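Local coordinates for protein hypoxanthine-guanine phosphoribosyltransferase (Thermus thermophilus, PDB 3ACD) that probably catalyses the magnesium-dependent transfer of a phosphoribosyl group to hypoxanthine or guanine, forming IMP or GMP in purine salvage, at residues Gly36-Leu41 with His94-Ile99; Leu132-Arg137 with Ile151-Val156. All coordinates share one frame; numbering follows the deposited sequence.

Contact 1 (Gly36-Leu41 with His94-Ile99); sequences GKTPHL and HGRDVI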
loop_
_atom_site.group_PDB
_atom_site.type_symbol
_atom_site.label_atom_id
_atom_site.label_comp_id
_atom_site.label_asym_id
_atom_site.label_seq_id
_atom_site.Cartn_x
_atom_site.Cartn_y
_atom_site.Cartn_z
ATOM N N GLY A 36 8.158 23.016 -5.075
ATOM C CA GLY A 36 7.191 23.984 -5.561
ATOM C C GLY A 36 6.055 23.376 -6.363
ATOM O O GLY A 36 5.189 24.094 -6.862
ATOM N N LYS A 37 6.054 22.051 -6.485
ATOM C CA LYS A 37 5.021 21.353 -7.239
ATOM C C LYS A 37 4.191 20.469 -6.314
ATOM O O LYS A 37 4.537 20.279 -5.152
ATOM C CB LYS A 37 5.666 20.491 -8.328
ATOM C CG LYS A 37 6.749 21.207 -9.120
ATOM C CD LYS A 37 6.184 22.360 -9.931
ATOM C CE LYS A 37 5.519 21.859 -11.198
ATOM N NZ LYS A 37 6.520 21.234 -12.105
ATOM N N THR A 38 3.085 19.946 -6.836
ATOM C CA THR A 38 2.209 19.063 -6.071
ATOM C C THR A 38 1.977 17.848 -6.959
ATOM O O THR A 38 1.000 17.778 -7.705
ATOM C CB THR A 38 0.855 19.736 -5.750
ATOM O OG1 THR A 38 0.119 19.944 -6.960
ATOM C CG2 THR A 38 1.080 21.073 -5.074
ATOM N N PRO A 39 2.888 16.872 -6.894
ATOM C CA PRO A 39 2.756 15.674 -7.718
ATOM C C PRO A 39 1.581 14.781 -7.361
ATOM O O PRO A 39 1.020 14.856 -6.265
ATOM C CB PRO A 39 4.098 14.978 -7.522
ATOM C CG PRO A 39 4.427 15.310 -6.114
ATOM C CD PRO A 39 4.069 16.777 -6.015
ATOM N N HIS A 40 1.212 13.948 -8.322
ATOM C CA HIS A 40 0.133 12.991 -8.170
ATOM C C HIS A 40 0.775 11.637 -8.434
ATOM O O HIS A 40 1.151 11.336 -9.566
ATOM C CB HIS A 40 -0.960 13.266 -9.204
ATOM C CG HIS A 40 -2.111 12.313 -9.131
ATOM N ND1 HIS A 40 -2.873 12.151 -7.994
ATOM C CD2 HIS A 40 -2.637 11.479 -10.059
ATOM C CE1 HIS A 40 -3.818 11.258 -8.223
ATOM N NE2 HIS A 40 -3.696 10.834 -9.469
ATOM N N LEU A 41 0.916 10.831 -7.389
ATOM C CA LEU A 41 1.534 9.518 -7.531
ATOM C C LEU A 41 0.507 8.417 -7.763
ATOM O O LEU A 41 -0.440 8.260 -6.997
ATOM C CB LEU A 41 2.376 9.184 -6.295
ATOM C CG LEU A 41 3.687 9.955 -6.107
ATOM C CD1 LEU A 41 3.399 11.434 -5.916
ATOM C CD2 LEU A 41 4.431 9.405 -4.902
ATOM N N HIS A 94 -5.345 15.245 -15.786
ATOM C CA HIS A 94 -5.113 16.298 -16.767
ATOM C C HIS A 94 -4.491 17.499 -16.067
ATOM O O HIS A 94 -4.987 17.958 -15.035
ATOM C CB HIS A 94 -6.423 16.709 -17.454
ATOM C CG HIS A 94 -6.256 17.813 -18.452
ATOM N ND1 HIS A 94 -6.319 19.146 -18.105
ATOM C CD2 HIS A 94 -5.982 17.783 -19.777
ATOM C CE1 HIS A 94 -6.092 19.889 -19.174
ATOM N NE2 HIS A 94 -5.883 19.086 -20.202
ATOM N N GLY A 95 -3.386 17.988 -16.619
ATOM C CA GLY A 95 -2.718 19.136 -16.036
ATOM C C GLY A 95 -1.935 18.851 -14.767
ATOM O O GLY A 95 -1.402 19.775 -14.160
ATOM N N ARG A 96 -1.860 17.587 -14.355
ATOM C CA ARG A 96 -1.116 17.234 -13.146
ATOM C C ARG A 96 0.278 16.722 -13.497
ATOM O O ARG A 96 0.512 16.224 -14.602
ATOM C CB ARG A 96 -1.830 16.126 -12.343
ATOM C CG ARG A 96 -3.189 16.479 -11.724
ATOM C CD ARG A 96 -3.100 17.622 -10.719
ATOM N NE ARG A 96 -2.214 17.345 -9.588
ATOM C CZ ARG A 96 -2.513 16.555 -8.559
ATOM N NH1 ARG A 96 -3.691 15.940 -8.497
ATOM N NH2 ARG A 96 -1.632 16.387 -7.580
ATOM N N ASP A 97 1.202 16.862 -12.552
ATOM C CA ASP A 97 2.555 16.351 -12.728
ATOM C C ASP A 97 2.473 14.966 -12.103
ATOM O O ASP A 97 2.523 14.809 -10.884
ATOM C CB ASP A 97 3.560 17.242 -12.004
ATOM C CG ASP A 97 3.698 18.597 -12.667
ATOM O OD1 ASP A 97 4.052 18.630 -13.864
ATOM O OD2 ASP A 97 3.443 19.620 -12.005
ATOM N N VAL A 98 2.314 13.969 -12.964
ATOM C CA VAL A 98 2.154 12.584 -12.547
ATOM C C VAL A 98 3.435 11.776 -12.381
ATOM O O VAL A 98 4.391 11.923 -13.144
ATOM C CB VAL A 98 1.248 11.831 -13.556
ATOM C CG1 VAL A 98 1.044 10.386 -13.111
ATOM C CG2 VAL A 98 -0.093 12.550 -13.688
ATOM N N ILE A 99 3.443 10.922 -11.362
ATOM C CA ILE A 99 4.568 10.031 -11.120
ATOM C C ILE A 99 3.980 8.632 -10.984
ATOM O O ILE A 99 3.208 8.365 -10.065
ATOM C CB ILE A 99 5.336 10.352 -9.816
ATOM C CG1 ILE A 99 5.937 11.761 -9.871
ATOM C CG2 ILE A 99 6.454 9.321 -9.623
ATOM C CD1 ILE A 99 6.646 12.167 -8.581
HETATM O O HOH W 1 5.193 20.576 -15.203
HETATM O O HOH W 2 0.269 18.493 -10.213
HETATM O O HOH W 3 2.398 20.270 -9.767
#
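His-40 and Ile-99 lie where two parallel strands begin to pair, and the backbone supplies the first grip. His-40 uses both of its main-chain groups: its N donates to Asp-97 O at 3.0 Å, and its O accepts from Ile-99 N at 2.9 Å. CA-H...O contacts fill in between, among them Leu-41 CA to Ile-99 O at 3.2 Å.

Polar side chains meet where the loops run into the strands. In Arg-96 chi1 (-66°) sets CG beside the backbone N, and bends at chi2 and chi3 carry the guanidinium to Thr-38 and His-40. Its NH2 meets Thr-38 O at 3.0 Å in a straight bond that lies in the guanidinium plane but comes from above the carbonyl plane. One guanidinium face, toward its rim, receives His-40 CB, 3.6 Å from Arg-96 NH2. Thr-64 OG1 bonds both Arg-96 NH2 and His-40 ND1, tying the two crossing side chains together. Lys-37 and Asp-97 cross at about a right angle in a salt bridge, NZ to OD2 3.5 Å, while Asp-97 OD1 also bonds Ser-125 OG. One water joins Thr-38 O to Arg-96 NE and Asp-97 N; another links Thr-38 N to Asp-97 OD2.

Apolar contact is made by Pro-39 CB, which touches Ile-99 CD1 at 3.9 Å, and by Leu-41 and Ile-99, side by side on one sheet face.

Strand 40-45 is set between 97-102 and 64-70 in the parallel sheet of this Rossmann-like fold, strand 97-102 continues the sheet toward 125-130, and helix 49-56 packs on Leu-41 through Met-52 and Val-56.

Contact 2 (Leu132-Arg137 with Ile151-Val156); sequences LSKPSR and IEDAYV. With IMP (inosinic acid), chain B.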
loop_
_atom_site.group_PDB
_atom_site.type_symbol
_atom_site.label_atom_id
_atom_site.label_comp_id
_atom_site.label_asym_id
_atom_site.label_seq_id
_atom_site.Cartn_x
_atom_site.Cartn_y
_atom_site.Cartn_z
ATOM N N LEU A 132 12.539 -1.890 -9.091
ATOM C CA LEU A 132 13.490 -2.720 -9.825
ATOM C C LEU A 132 13.322 -2.670 -11.338
ATOM O O LEU A 132 12.289 -2.243 -11.853
ATOM C CB LEU A 132 13.342 -4.178 -9.386
ATOM C CG LEU A 132 13.398 -4.502 -7.891
ATOM C CD1 LEU A 132 12.877 -5.916 -7.663
ATOM C CD2 LEU A 132 14.821 -4.353 -7.378
ATOM N N SER A 133 14.352 -3.128 -12.043
ATOM C CA SER A 133 14.327 -3.181 -13.497
ATOM C C SER A 133 15.282 -4.265 -13.982
ATOM O O SER A 133 16.413 -4.365 -13.500
ATOM C CB SER A 133 14.733 -1.838 -14.106
ATOM O OG SER A 133 14.716 -1.915 -15.527
ATOM N N LYS A 134 14.806 -5.078 -14.924
ATOM C CA LYS A 134 15.588 -6.163 -15.521
ATOM C C LYS A 134 15.751 -5.807 -17.000
ATOM O O LYS A 134 15.087 -6.378 -17.868
ATOM C CB LYS A 134 14.836 -7.494 -15.375
ATOM C CG LYS A 134 14.624 -7.923 -13.925
ATOM C CD LYS A 134 13.941 -9.282 -13.801
ATOM C CE LYS A 134 12.500 -9.243 -14.291
ATOM N NZ LYS A 134 11.793 -10.531 -14.033
ATOM N N PRO A 135 16.646 -4.855 -17.300
ATOM C CA PRO A 135 16.908 -4.390 -18.663
ATOM C C PRO A 135 17.255 -5.433 -19.724
ATOM O O PRO A 135 16.992 -5.213 -20.905
ATOM C CB PRO A 135 18.013 -3.347 -18.466
ATOM C CG PRO A 135 18.731 -3.842 -17.254
ATOM C CD PRO A 135 17.593 -4.239 -16.350
ATOM N N SER A 136 17.832 -6.562 -19.323
ATOM C CA SER A 136 18.179 -7.585 -20.306
ATOM C C SER A 136 16.917 -8.211 -20.890
ATOM O O SER A 136 16.972 -8.912 -21.898
ATOM C CB SER A 136 19.068 -8.668 -19.678
ATOM O OG SER A 136 18.397 -9.402 -18.670
ATOM N N ARG A 137 15.776 -7.934 -20.260
ATOM C CA ARG A 137 14.489 -8.468 -20.701
ATOM C C ARG A 137 13.652 -7.440 -21.468
ATOM O O ARG A 137 12.601 -7.773 -22.015
ATOM C CB ARG A 137 13.691 -8.948 -19.482
ATOM C CG ARG A 137 14.232 -10.206 -18.826
ATOM C CD ARG A 137 13.520 -11.436 -19.364
ATOM N NE ARG A 137 12.098 -11.399 -19.030
ATOM C CZ ARG A 137 11.195 -12.263 -19.484
ATOM N NH1 ARG A 137 11.564 -13.243 -20.298
ATOM N NH2 ARG A 137 9.922 -12.141 -19.128
ATOM N N ILE A 151 18.716 -4.960 -11.868
ATOM C CA ILE A 151 19.118 -6.330 -11.567
ATOM C C ILE A 151 19.218 -7.239 -12.782
ATOM O O ILE A 151 18.731 -6.914 -13.867
ATOM C CB ILE A 151 18.136 -6.991 -10.569
ATOM C CG1 ILE A 151 16.743 -7.092 -11.202
ATOM C CG2 ILE A 151 18.069 -6.173 -9.285
ATOM C CD1 ILE A 151 15.738 -7.898 -10.388
ATOM N N GLU A 152 19.862 -8.386 -12.583
ATOM C CA GLU A 152 20.015 -9.373 -13.638
ATOM C C GLU A 152 18.666 -10.058 -13.834
ATOM O O GLU A 152 17.750 -9.895 -13.022
ATOM C CB GLU A 152 21.065 -10.417 -13.249
ATOM C CG GLU A 152 20.716 -11.212 -12.000
ATOM C CD GLU A 152 21.721 -12.311 -11.701
ATOM O OE1 GLU A 152 21.842 -13.248 -12.520
ATOM O OE2 GLU A 152 22.390 -12.237 -10.649
ATOM N N ASP A 153 18.556 -10.829 -14.907
ATOM C CA ASP A 153 17.327 -11.543 -15.222
ATOM C C ASP A 153 17.066 -12.672 -14.227
ATOM O O ASP A 153 17.784 -13.672 -14.201
ATOM C CB ASP A 153 17.414 -12.096 -16.647
ATOM C CG ASP A 153 16.185 -12.883 -17.051
ATOM O OD1 ASP A 153 15.119 -12.705 -16.427
ATOM O OD2 ASP A 153 16.285 -13.672 -18.014
ATOM N N ALA A 154 16.037 -12.497 -13.403
ATOM C CA ALA A 154 15.656 -13.491 -12.407
ATOM C C ALA A 154 14.251 -13.181 -11.902
ATOM O O ALA A 154 13.816 -12.028 -11.948
ATOM C CB ALA A 154 16.643 -13.470 -11.240
ATOM N N TYR A 155 13.530 -14.200 -11.442
ATOM C CA TYR A 155 12.192 -13.957 -10.917
ATOM C C TYR A 155 12.346 -13.596 -9.450
ATOM O O TYR A 155 12.763 -14.427 -8.638
ATOM C CB TYR A 155 11.291 -15.187 -11.023
ATOM C CG TYR A 155 9.861 -14.854 -10.645
ATOM C CD1 TYR A 155 9.008 -14.248 -11.563
ATOM C CD2 TYR A 155 9.395 -15.051 -9.343
ATOM C CE1 TYR A 155 7.731 -13.836 -11.201
ATOM C CE2 TYR A 155 8.115 -14.641 -8.967
ATOM C CZ TYR A 155 7.291 -14.031 -9.902
ATOM O OH TYR A 155 6.039 -13.581 -9.544
ATOM N N VAL A 156 12.010 -12.358 -9.114
ATOM C CA VAL A 156 12.124 -11.885 -7.745
ATOM C C VAL A 156 10.765 -11.810 -7.055
ATOM O O VAL A 156 9.718 -11.814 -7.703
ATOM C CB VAL A 156 12.782 -10.484 -7.695
ATOM C CG1 VAL A 156 14.183 -10.542 -8.297
ATOM C CG2 VAL A 156 11.925 -9.473 -8.454
HETATM P P IMP B . 6.420 -6.171 -17.860
HETATM O O1P IMP B . 7.026 -7.306 -18.588
HETATM O O2P IMP B . 5.142 -5.643 -18.672
HETATM O O3P IMP B . 7.505 -4.989 -17.713
HETATM O "O5'" IMP B . 5.982 -6.690 -16.389
HETATM C "C5'" IMP B . 4.832 -6.119 -15.770
HETATM C "C4'" IMP B . 4.543 -6.780 -14.420
HETATM O "O4'" IMP B . 5.071 -8.140 -14.381
HETATM C "C3'" IMP B . 5.318 -6.065 -13.288
HETATM O "O3'" IMP B . 4.652 -4.877 -12.858
HETATM C "C2'" IMP B . 5.303 -7.154 -12.202
HETATM O "O2'" IMP B . 4.085 -7.120 -11.450
HETATM C "C1'" IMP B . 5.407 -8.457 -13.013
HETATM N N9 IMP B . 6.787 -8.988 -12.907
HETATM C C8 IMP B . 7.778 -8.942 -13.861
HETATM N N7 IMP B . 8.865 -9.508 -13.408
HETATM C C5 IMP B . 8.645 -9.939 -12.148
HETATM C C6 IMP B . 9.428 -10.617 -11.159
HETATM O O6 IMP B . 10.588 -10.923 -11.381
HETATM N N1 IMP B . 8.845 -10.903 -9.948
HETATM C C2 IMP B . 7.537 -10.557 -9.687
HETATM N N3 IMP B . 6.805 -9.939 -10.589
HETATM C C4 IMP B . 7.306 -9.611 -11.812
HETATM O O HOH W 4 12.580 -12.559 -15.719
HETATM O O HOH W 5 18.723 -7.465 -16.568
HETATM O O HOH W 6 20.615 -10.924 -16.834
HETATM O O HOH W 7 17.615 -11.653 -20.038
#
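Arg-137 and Asp-153 bring a guanidinium and a carboxylate together with planes 13° apart, but it is Arg-137 CG and CD that touch the carboxylate, both 3.6 Å from Asp-153 OD1; no guanidinium N-H points at that oxygen, and Arg-137 NE makes its salt bridge with Asp-106. The other flat pair is Tyr-155 and the hypoxanthine of IMP: one face of the ring lies over the base, with IMP N1 3.4 Å from Tyr-155 CE1 and displaced toward the ring's rim. Tyr-155 OH, which is bonded to Asp-162 O, reaches over C2 of the base. The polar edge of the purine is read by Lys-134 and Val-156: Lys-134 NZ donates to IMP O6 at 2.9 Å and also to N7, while Val-156 N donates to O6 and Val-156 O accepts from IMP N1 at 2.6 Å. O6 is therefore gripped by two donors.

Lys-134 is positioned by 151-156. The chain is extended at chi2 (-177°) and turns at chi3; CG rests on Ile-151 CG1 at 3.5 Å, and NZ gives a further bond, 3.3 Å long, to Ala-154 O from above that carbonyl's plane. A water that accepts from NZ and donates to Asp-153 OD1 is its fourth polar partner.

Between the backbones, Ile-151 N bonds Ser-133 O at 2.9 Å, almost straight. Leu-132 CD1 and Val-156 CG2 meet tip to tip at 3.8 Å, with Ile-104 beside both. Water bridges bind the exposed turn: one joins Ser-136 N to Ile-151 O, another Ser-136 OG to Asp-153 N.

A lysine on the purine's O6 and N7, an aromatic ring over the base and main-chain groups at its O6 and N1 are typical of the base pocket of 6-oxopurine phosphoribosyltransferases, members of the type I fold.

Overall arrangement
Contacts 1 and 2 reach the same parallel sheet from opposite sides of the chain's centre, their own centres about 29 Å apart and their nearest atoms about 13 Å apart. Contact 1 is the more buried, with five of nine touching residues buried and one exposed; in contact 2 four of eleven are buried and five exposed. Contact 1 joins two adjacent strands at their beginnings, so paired backbone groups carry it, with charged side chains gathered where loops lead into the strands. Contact 2 has a single backbone bond between a short strand and an irregular loop, and side chains and waters do most of the joining. Only contact 2 holds residues of the IMP pocket; contact 1 is sheet construction.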